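Local atomic coordinates of glycerophosphodiester phosphodiesterase (Parabacteroides distasonis, PDB entry 3NO3), a protein that belongs to the glycerophosphoryl diester phosphodiesterase family, adopts a TIM-barrel type of fold and carries a bound magnesium ion. Residues Q87-A92 / K125-A130; I98-E103 / K131-I136; A116-V121 / I147-K152. All blocks are in the same frame, centred on the assembly; numbering follows the deposited sequence.

Contact 1 of 3, residues Q87-A92 / K125-A130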
loop_
_atom_site.group_PDB
_atom_site.type_symbol
_atom_site.label_atom_id
_atom_site.label_comp_id
_atom_site.label_asym_id
_atom_site.label_seq_id
_atom_site.Cartn_x
_atom_site.Cartn_y
_atom_site.Cartn_z
ATOM N N GLN A 87 10.972 -12.097 3.757
ATOM C CA GLN A 87 9.979 -13.206 3.814
ATOM C C GLN A 87 8.697 -12.880 3.055
ATOM O O GLN A 87 8.089 -13.750 2.363
ATOM C CB GLN A 87 9.613 -13.523 5.264
ATOM C CG GLN A 87 10.734 -14.266 6.022
ATOM C CD GLN A 87 10.652 -14.148 7.512
ATOM O OE1 GLN A 87 9.686 -13.603 8.075
ATOM N NE2 GLN A 87 11.650 -14.701 8.180
ATOM N N TYR A 88 8.247 -11.642 3.193
ATOM C CA TYR A 88 6.992 -11.184 2.558
ATOM C C TYR A 88 7.144 -11.259 1.064
ATOM O O TYR A 88 6.266 -11.804 0.367
ATOM C CB TYR A 88 6.597 -9.755 3.019
ATOM C CG TYR A 88 5.113 -9.582 3.281
ATOM C CD1 TYR A 88 4.537 -10.113 4.420
ATOM C CD2 TYR A 88 4.289 -8.896 2.393
ATOM C CE1 TYR A 88 3.167 -9.977 4.694
ATOM C CE2 TYR A 88 2.919 -8.744 2.671
ATOM C CZ TYR A 88 2.377 -9.279 3.819
ATOM O OH TYR A 88 1.011 -9.170 4.050
ATOM N N LEU A 89 8.292 -10.780 0.572
ATOM C CA LEU A 89 8.602 -10.811 -0.842
ATOM C C LEU A 89 8.894 -12.202 -1.391
ATOM O O LEU A 89 8.526 -12.472 -2.531
ATOM C CB LEU A 89 9.773 -9.854 -1.150
ATOM C CG LEU A 89 9.421 -8.395 -0.791
ATOM C CD1 LEU A 89 10.586 -7.502 -1.164
ATOM C CD2 LEU A 89 8.090 -7.888 -1.400
ATOM N N LYS A 90 9.515 -13.086 -0.609
ATOM C CA LYS A 90 9.746 -14.451 -1.061
ATOM C C LYS A 90 8.385 -15.120 -1.325
ATOM O O LYS A 90 8.203 -15.827 -2.329
ATOM C CB LYS A 90 10.579 -15.224 -0.023
ATOM C CG LYS A 90 10.887 -16.706 -0.328
ATOM C CD LYS A 90 11.937 -17.281 0.658
ATOM C CE LYS A 90 12.125 -18.804 0.566
ATOM N NZ LYS A 90 10.872 -19.584 0.860
ATOM N N ARG A 91 7.419 -14.893 -0.437
ATOM C CA ARG A 91 6.073 -15.475 -0.629
ATOM C C ARG A 91 5.352 -14.826 -1.827
ATOM O O ARG A 91 4.784 -15.524 -2.663
ATOM C CB ARG A 91 5.231 -15.331 0.662
ATOM C CG ARG A 91 3.847 -16.061 0.635
ATOM C CD ARG A 91 3.989 -17.547 0.640
ATOM N NE ARG A 91 2.761 -18.261 0.313
ATOM C CZ ARG A 91 2.357 -18.617 -0.914
ATOM N NH1 ARG A 91 3.023 -18.294 -2.026
ATOM N NH2 ARG A 91 1.224 -19.304 -1.038
ATOM N N ALA A 92 5.442 -13.503 -1.922
ATOM C CA ALA A 92 4.810 -12.737 -3.009
ATOM C C ALA A 92 5.328 -13.118 -4.372
ATOM O O ALA A 92 4.544 -13.158 -5.342
ATOM C CB ALA A 92 4.969 -11.247 -2.776
ATOM N N LYS A 125 14.462 -5.035 -5.678
ATOM C CA LYS A 125 15.284 -5.393 -6.825
ATOM C C LYS A 125 15.878 -6.786 -6.699
ATOM O O LYS A 125 15.769 -7.602 -7.640
ATOM C CB LYS A 125 16.431 -4.392 -7.008
ATOM C CG LYS A 125 17.272 -4.604 -8.226
ATOM C CD LYS A 125 18.441 -3.609 -8.300
ATOM C CE LYS A 125 19.414 -3.983 -9.384
ATOM N NZ LYS A 125 20.606 -3.103 -9.398
ATOM N N ARG A 126 16.547 -7.068 -5.579
ATOM C CA ARG A 126 17.165 -8.415 -5.442
ATOM C C ARG A 126 16.147 -9.545 -5.359
ATOM O O ARG A 126 16.481 -10.678 -5.733
ATOM C CB ARG A 126 18.251 -8.475 -4.341
ATOM C CG ARG A 126 17.883 -8.827 -2.973
ATOM C CD ARG A 126 19.131 -9.174 -2.125
ATOM N NE ARG A 126 18.743 -9.499 -0.763
ATOM C CZ ARG A 126 18.194 -10.637 -0.360
ATOM N NH1 ARG A 126 17.928 -11.620 -1.194
ATOM N NH2 ARG A 126 17.868 -10.767 0.913
HETATM N N MSE A 127 14.908 -9.246 -4.911
HETATM C CA MSE A 127 13.846 -10.248 -4.886
HETATM C C MSE A 127 13.083 -10.388 -6.204
HETATM O O MSE A 127 12.146 -11.185 -6.300
HETATM C CB MSE A 127 12.894 -9.997 -3.712
HETATM C CG MSE A 127 13.569 -10.026 -2.358
HETATM SE SE MSE A 127 14.452 -11.640 -1.930
HETATM C CE MSE A 127 12.867 -12.704 -1.859
ATOM N N LYS A 128 13.498 -9.632 -7.213
ATOM C CA LYS A 128 12.979 -9.700 -8.579
ATOM C C LYS A 128 11.489 -9.295 -8.684
ATOM O O LYS A 128 10.728 -9.938 -9.374
ATOM C CB LYS A 128 13.271 -11.048 -9.245
ATOM C CG LYS A 128 14.766 -11.425 -9.204
ATOM C CD LYS A 128 15.054 -12.693 -10.046
ATOM C CE LYS A 128 15.118 -12.342 -11.526
ATOM N NZ LYS A 128 15.297 -13.566 -12.360
ATOM N N LEU A 129 11.108 -8.223 -7.993
ATOM C CA LEU A 129 9.698 -7.800 -7.900
ATOM C C LEU A 129 9.487 -6.332 -8.289
ATOM O O LEU A 129 8.402 -5.786 -8.074
ATOM C CB LEU A 129 9.164 -8.118 -6.524
ATOM C CG LEU A 129 8.809 -9.568 -6.293
ATOM C CD1 LEU A 129 8.655 -9.844 -4.795
ATOM C CD2 LEU A 129 7.541 -9.970 -7.053
ATOM N N ALA A 130 10.469 -5.698 -8.943
ATOM C CA ALA A 130 10.315 -4.283 -9.306
ATOM C C ALA A 130 9.170 -4.023 -10.305
ATOM O O ALA A 130 8.520 -2.988 -10.239
ATOM C CB ALA A 130 11.651 -3.701 -9.849
#
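Leu89 on helix 85-94 is met by two side chains, Met127 and Leu129, from the turn that ends helix 110-126. This is helix-to-helix-end packing on the outer, helical layer of a TIM-type barrel, and it rests on van der Waals packing, with no hydrogen bond between the segments. Leu89 and Met127 come closest in the backbone, with CA atoms 6.6 Å apart. The end of helix 110-126 is a Schellman motif in which Lys128 takes positive phi (64°), so the chain turns and offers Met127 and Leu129 to the same neighbour.

Met127, present as selenomethionine, lays its CB and CG beside Leu89, with CG 4.0 Å from Leu89 CB. Beyond CG the chain folds twice. The chi3 of -66° brings CE round to Lys90, where it rests 3.6 Å from the backbone N and also touches CB. An unbranched, flexible chain suits this place because it can follow the helix surface. Beyond CB the chain of Lys90 points away from the contact.

Leu129 meets the same helix on the side of Leu89 toward Ala92 and uses a single branch. Its CG is anti to the carbonyl carbon (chi1 -78°). From there CD1 reaches Leu89 CB at 3.8 Å and also touches Leu89 CD2. The small Ala92, three residues on, borders the leucine more loosely, its CB lying 4.4 Å from Leu129 CD1. Outside the two segments Leu89 also touches Met123 and Val124, while the backbone of Leu129 is held by the hydroxyl of Thr133. The nearest approach of Leu129 is to the backbone: its CD1 sits 3.5 Å from Leu89 O.

Contact 2 of 3, residues I98-E103 / K131-I136. With MG (magnesium ion), chain B.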
loop_
_atom_site.group_PDB
_atom_site.type_symbol
_atom_site.label_atom_id
_atom_site.label_comp_id
_atom_site.label_asym_id
_atom_site.label_seq_id
_atom_site.Cartn_x
_atom_site.Cartn_y
_atom_site.Cartn_z
ATOM N N ILE A 98 -0.721 -10.927 -8.441
ATOM C CA ILE A 98 -1.045 -9.806 -7.570
ATOM C C ILE A 98 0.029 -8.722 -7.531
ATOM O O ILE A 98 1.212 -8.998 -7.558
ATOM C CB ILE A 98 -1.442 -10.321 -6.179
ATOM C CG1 ILE A 98 -2.311 -9.301 -5.428
ATOM C CG2 ILE A 98 -0.244 -10.770 -5.366
ATOM C CD1 ILE A 98 -3.307 -10.003 -4.518
ATOM N N ARG A 99 -0.447 -7.488 -7.541
ATOM C CA ARG A 99 0.359 -6.296 -7.445
ATOM C C ARG A 99 0.689 -6.039 -5.971
ATOM O O ARG A 99 -0.171 -6.228 -5.106
ATOM C CB ARG A 99 -0.462 -5.129 -7.969
ATOM C CG ARG A 99 0.319 -3.970 -8.395
ATOM C CD ARG A 99 0.847 -4.207 -9.776
ATOM N NE ARG A 99 1.663 -3.069 -10.119
ATOM C CZ ARG A 99 2.419 -2.976 -11.189
ATOM N NH1 ARG A 99 2.442 -3.954 -12.119
ATOM N NH2 ARG A 99 3.107 -1.844 -11.359
ATOM N N LEU A 100 1.918 -5.609 -5.695
ATOM C CA LEU A 100 2.385 -5.364 -4.340
ATOM C C LEU A 100 2.321 -3.870 -4.066
ATOM O O LEU A 100 3.004 -3.103 -4.714
ATOM C CB LEU A 100 3.790 -5.948 -4.177
ATOM C CG LEU A 100 3.889 -7.454 -4.524
ATOM C CD1 LEU A 100 5.274 -7.919 -4.233
ATOM C CD2 LEU A 100 2.841 -8.304 -3.694
ATOM N N ILE A 101 1.446 -3.461 -3.142
ATOM C CA ILE A 101 1.238 -2.064 -2.803
ATOM C C ILE A 101 2.006 -1.799 -1.498
ATOM O O ILE A 101 1.547 -2.106 -0.425
ATOM C CB ILE A 101 -0.265 -1.685 -2.691
ATOM C CG1 ILE A 101 -1.065 -2.153 -3.926
ATOM C CG2 ILE A 101 -0.398 -0.193 -2.507
ATOM C CD1 ILE A 101 -0.572 -1.652 -5.293
ATOM N N PHE A 102 3.210 -1.246 -1.629
ATOM C CA PHE A 102 4.239 -1.219 -0.600
ATOM C C PHE A 102 4.136 0.146 0.039
ATOM O O PHE A 102 4.528 1.129 -0.585
ATOM C CB PHE A 102 5.577 -1.409 -1.346
ATOM C CG PHE A 102 6.844 -1.525 -0.504
ATOM C CD1 PHE A 102 7.270 -0.545 0.411
ATOM C CD2 PHE A 102 7.706 -2.586 -0.746
ATOM C CE1 PHE A 102 8.465 -0.663 1.081
ATOM C CE2 PHE A 102 8.896 -2.714 -0.069
ATOM C CZ PHE A 102 9.275 -1.772 0.844
ATOM N N GLU A 103 3.589 0.218 1.252
ATOM C CA GLU A 103 3.625 1.448 2.028
ATOM C C GLU A 103 4.919 1.528 2.846
ATOM O O GLU A 103 5.110 0.730 3.773
ATOM C CB GLU A 103 2.410 1.625 2.946
ATOM C CG GLU A 103 2.501 2.974 3.662
ATOM C CD GLU A 103 1.312 3.342 4.546
ATOM O OE1 GLU A 103 0.215 2.743 4.445
ATOM O OE2 GLU A 103 1.473 4.304 5.312
ATOM N N LYS A 131 8.925 -4.963 -11.222
ATOM C CA LYS A 131 7.803 -4.876 -12.159
ATOM C C LYS A 131 6.435 -4.932 -11.511
ATOM O O LYS A 131 5.491 -4.441 -12.113
ATOM C CB LYS A 131 7.835 -5.960 -13.237
ATOM C CG LYS A 131 9.026 -5.927 -14.166
ATOM C CD LYS A 131 9.014 -7.203 -15.082
ATOM C CE LYS A 131 10.049 -7.133 -16.189
ATOM N NZ LYS A 131 11.409 -6.869 -15.623
ATOM N N ARG A 132 6.318 -5.528 -10.330
ATOM C CA ARG A 132 5.006 -5.727 -9.681
ATOM C C ARG A 132 4.822 -4.937 -8.386
ATOM O O ARG A 132 3.795 -5.101 -7.742
ATOM C CB ARG A 132 4.792 -7.225 -9.371
ATOM C CG ARG A 132 4.911 -8.151 -10.480
ATOM C CD ARG A 132 4.913 -9.661 -10.060
ATOM N NE ARG A 132 4.067 -9.879 -8.924
ATOM C CZ ARG A 132 4.118 -10.925 -8.105
ATOM N NH1 ARG A 132 4.909 -12.002 -8.310
ATOM N NH2 ARG A 132 3.291 -10.896 -7.084
ATOM N N THR A 133 5.756 -4.047 -8.036
ATOM C CA THR A 133 5.718 -3.307 -6.795
ATOM C C THR A 133 5.527 -1.801 -7.026
ATOM O O THR A 133 6.339 -1.141 -7.695
ATOM C CB THR A 133 7.018 -3.557 -5.966
ATOM O OG1 THR A 133 7.194 -4.973 -5.770
ATOM C CG2 THR A 133 6.968 -2.853 -4.629
ATOM N N ASP A 134 4.455 -1.284 -6.449
ATOM C CA ASP A 134 4.071 0.131 -6.470
ATOM C C ASP A 134 4.301 0.684 -5.065
ATOM O O ASP A 134 4.043 -0.003 -4.083
ATOM C CB ASP A 134 2.579 0.279 -6.809
ATOM C CG ASP A 134 2.196 -0.279 -8.167
ATOM O OD1 ASP A 134 3.059 -0.676 -9.007
ATOM O OD2 ASP A 134 0.971 -0.301 -8.395
ATOM N N TYR A 135 4.825 1.904 -4.951
ATOM C CA TYR A 135 5.143 2.494 -3.658
ATOM C C TYR A 135 4.130 3.575 -3.277
ATOM O O TYR A 135 3.638 4.357 -4.148
ATOM C CB TYR A 135 6.553 3.126 -3.701
ATOM C CG TYR A 135 7.649 2.141 -4.004
ATOM C CD1 TYR A 135 8.040 1.194 -3.050
ATOM C CD2 TYR A 135 8.296 2.145 -5.229
ATOM C CE1 TYR A 135 9.052 0.269 -3.306
ATOM C CE2 TYR A 135 9.320 1.181 -5.524
ATOM C CZ TYR A 135 9.679 0.238 -4.541
ATOM O OH TYR A 135 10.716 -0.673 -4.784
ATOM N N ILE A 136 3.821 3.621 -1.988
ATOM C CA ILE A 136 2.981 4.662 -1.406
ATOM C C ILE A 136 3.603 5.116 -0.090
ATOM O O ILE A 136 4.232 4.309 0.584
ATOM C CB ILE A 136 1.519 4.191 -1.222
ATOM C CG1 ILE A 136 1.375 3.055 -0.186
ATOM C CG2 ILE A 136 0.909 3.697 -2.594
ATOM C CD1 ILE A 136 -0.123 2.589 0.092
HETATM MG MG MG B . -0.817 1.170 5.120
HETATM O O HOH W 1 5.145 -2.181 -13.960
HETATM O O HOH W 2 -1.937 -0.475 5.947
HETATM O O HOH W 3 -0.999 2.032 7.072
#
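The edge of the Tyr135 ring faces the flat of the Phe102 ring in a T-shaped pair, planes at 68° and centroids 5.3 Å apart; CE1 of Tyr135 stands over the rim of that face. Both belong to neighbouring parallel strands of a beta-alpha-beta unit in the TIM-type barrel, on the side that packs against helix 110-126, where large rings fill the layer between sheet and helix. Phe146 stacks on Tyr135 from outside the segments.

A second flat group, the Arg99 guanidinium, has Arg132 O over one face and the Asp134 carboxylate at its edge, the two planes 58° apart. Its NE and NH2 both grip Asp134 OD1, NH2 at 2.6 Å through the syn lone pair and NE from above the carboxylate plane, a salt bridge that pairs the charge of the buried acid. Arg132 likewise sends NE and NH2 to one atom, Ile98 O, the latter at 2.9 Å; NH2 also bonds Ala92 O of helix 85-94.

Four backbone bonds run in register from Leu100 N to Arg132 O through Ile136 N to Phe102 O. On the face away from Phe102 and Tyr135, Ile136 CG1 packs on Glu103 CB at 3.6 Å. Glu103 stretches out fully, binding the magnesium ion together with Glu39, Asp41 and two waters: its OE1 lies 2.0 Å from the metal.

Contact 3 of 3, residues A116-V121 / I147-K152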
loop_
_atom_site.group_PDB
_atom_site.type_symbol
_atom_site.label_atom_id
_atom_site.label_comp_id
_atom_site.label_asym_id
_atom_site.label_seq_id
_atom_site.Cartn_x
_atom_site.Cartn_y
_atom_site.Cartn_z
ATOM N N ALA A 116 15.642 4.433 4.225
ATOM C CA ALA A 116 14.637 3.369 4.231
ATOM C C ALA A 116 14.114 3.119 2.809
ATOM O O ALA A 116 13.929 1.953 2.388
ATOM C CB ALA A 116 13.498 3.709 5.212
ATOM N N ALA A 117 13.948 4.199 2.033
ATOM C CA ALA A 117 13.525 4.066 0.646
ATOM C C ALA A 117 14.600 3.403 -0.248
ATOM O O ALA A 117 14.274 2.519 -1.029
ATOM C CB ALA A 117 13.089 5.400 0.084
ATOM N N ARG A 118 15.842 3.825 -0.117
ATOM C CA ARG A 118 16.941 3.169 -0.828
ATOM C C ARG A 118 17.007 1.666 -0.513
ATOM O O ARG A 118 17.085 0.843 -1.431
ATOM C CB ARG A 118 18.279 3.836 -0.492
ATOM C CG ARG A 118 19.454 3.284 -1.336
ATOM C CD ARG A 118 20.841 3.768 -0.953
ATOM N NE ARG A 118 21.154 3.415 0.435
ATOM C CZ ARG A 118 21.059 4.229 1.494
ATOM N NH1 ARG A 118 20.668 5.519 1.396
ATOM N NH2 ARG A 118 21.367 3.741 2.696
ATOM N N LEU A 119 16.951 1.307 0.776
ATOM C CA LEU A 119 17.065 -0.105 1.155
ATOM C C LEU A 119 15.852 -0.911 0.678
ATOM O O LEU A 119 15.971 -2.106 0.376
ATOM C CB LEU A 119 17.323 -0.290 2.646
ATOM C CG LEU A 119 18.685 0.164 3.185
ATOM C CD1 LEU A 119 18.676 0.186 4.736
ATOM C CD2 LEU A 119 19.822 -0.674 2.731
ATOM N N SER A 120 14.677 -0.270 0.653
ATOM C CA SER A 120 13.462 -0.874 0.133
ATOM C C SER A 120 13.603 -1.203 -1.349
ATOM O O SER A 120 13.375 -2.340 -1.759
ATOM C CB SER A 120 12.244 0.041 0.318
ATOM O OG SER A 120 11.867 0.163 1.674
ATOM N N VAL A 121 14.096 -0.244 -2.123
ATOM C CA VAL A 121 14.304 -0.443 -3.553
ATOM C C VAL A 121 15.337 -1.543 -3.839
ATOM O O VAL A 121 15.082 -2.394 -4.684
ATOM C CB VAL A 121 14.762 0.885 -4.240
ATOM C CG1 VAL A 121 15.329 0.628 -5.687
ATOM C CG2 VAL A 121 13.568 1.876 -4.203
ATOM N N ILE A 147 10.814 8.070 -6.281
ATOM C CA ILE A 147 10.711 8.675 -7.615
ATOM C C ILE A 147 12.114 8.791 -8.272
ATOM O O ILE A 147 12.294 8.420 -9.445
ATOM C CB ILE A 147 9.976 10.054 -7.529
ATOM C CG1 ILE A 147 8.479 9.847 -7.188
ATOM C CG2 ILE A 147 10.107 10.866 -8.861
ATOM C CD1 ILE A 147 7.805 11.109 -6.618
ATOM N N ARG A 148 13.088 9.286 -7.511
ATOM C CA ARG A 148 14.457 9.479 -8.001
ATOM C C ARG A 148 15.127 8.145 -8.357
ATOM O O ARG A 148 15.741 8.030 -9.404
ATOM C CB ARG A 148 15.321 10.193 -6.941
ATOM C CG ARG A 148 16.724 10.561 -7.415
ATOM C CD ARG A 148 17.567 11.142 -6.270
ATOM N NE ARG A 148 18.046 10.131 -5.330
ATOM C CZ ARG A 148 19.073 9.289 -5.537
ATOM N NH1 ARG A 148 19.754 9.269 -6.686
ATOM N NH2 ARG A 148 19.431 8.423 -4.573
ATOM N N LEU A 149 14.991 7.162 -7.486
ATOM C CA LEU A 149 15.610 5.863 -7.681
ATOM C C LEU A 149 14.914 5.025 -8.751
ATOM O O LEU A 149 15.589 4.265 -9.448
ATOM C CB LEU A 149 15.611 5.058 -6.378
ATOM C CG LEU A 149 16.571 5.548 -5.304
ATOM C CD1 LEU A 149 16.335 4.795 -4.083
ATOM C CD2 LEU A 149 18.068 5.369 -5.755
ATOM N N CYS A 150 13.586 5.154 -8.856
ATOM C CA CYS A 150 12.773 4.342 -9.731
ATOM C C CYS A 150 11.860 5.213 -10.590
ATOM O O CYS A 150 10.619 5.211 -10.409
ATOM C CB CYS A 150 11.940 3.364 -8.931
ATOM S SG CYS A 150 12.935 2.232 -7.963
ATOM N N PRO A 151 12.451 5.919 -11.556
ATOM C CA PRO A 151 11.606 6.769 -12.389
ATOM C C PRO A 151 10.511 6.095 -13.206
ATOM O O PRO A 151 9.631 6.827 -13.631
ATOM C CB PRO A 151 12.600 7.494 -13.316
ATOM C CG PRO A 151 13.851 6.711 -13.242
ATOM C CD PRO A 151 13.867 5.907 -12.000
ATOM N N LYS A 152 10.573 4.772 -13.440
ATOM C CA LYS A 152 9.543 4.031 -14.167
ATOM C C LYS A 152 8.575 3.314 -13.258
ATOM O O LYS A 152 7.662 2.670 -13.770
ATOM C CB LYS A 152 10.154 2.985 -15.139
ATOM C CG LYS A 152 11.240 3.475 -16.135
ATOM C CD LYS A 152 10.923 4.818 -16.820
#
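Arg118 and Leu149 mark where the two backbones come nearest, their CA atoms 7.5 Å apart. Segment 116-121 is regular helix throughout, within helix 110-126, whereas segment 147-152 holds only the last turn of helix 140-149: Cys150 leaves helical geometry (psi 71°), just before Pro151, whose nitrogen has no hydrogen to donate to another helical bond. Two consecutive helices on the outside of the barrel thus meet through the end of one and the flank of the other.

Leu149 reaches across with one methyl. Its CD1 rests 3.7 Å from Arg118 CA, with CB of Arg118 and CG2 of Val121, the latter at 4.0 Å, beside it. Val121 answers with both branches: CG1, anti to the backbone N (chi1 166°), touches Cys150 SG at 3.7 Å, and CG2 lies near the same sulfur. A compact beta-branched residue serves well here, since its two methyls meet two partners without needing length. Phe146 also touches Val121 and extends the apolar patch.

Arg118 contributes only the base of its chain; its guanidinium turns to Asp115, as that of Arg148 turns to Glu145. No hydrogen bond crosses between the segments, so dispersion between methyls and a weakly polar sulfur carries the contact. Arg118 NH1 and Arg148 NH2 stand 6.8 Å apart, and the acidic partners of the two arginines probably soften the repulsion between these like charges.

How the contacts relate
From the N terminus the chain passes 87-92, 98-103 and 116-121 before returning through 125-130, 131-136 and 147-152 in the same order. Each contact therefore closes a loop that crosses the other two, and none lies within another. Contact 1 brings the end of helix 110-126 and the turn after it back to helix 85-94, contact 2 pairs the strands on either side of helix 110-126 in sequence, and contact 3 joins that helix to helix 140-149. Contacts 1 and 2 touch where Leu100 packs against Leu89, Ala92 and Leu129 and Arg132 NH2 probably bonds Ala92 O, contacts 2 and 3 where Phe102 CZ lies 3.3 Å from Ser120 OG. Contacts 1 and 3 share only helix 110-126.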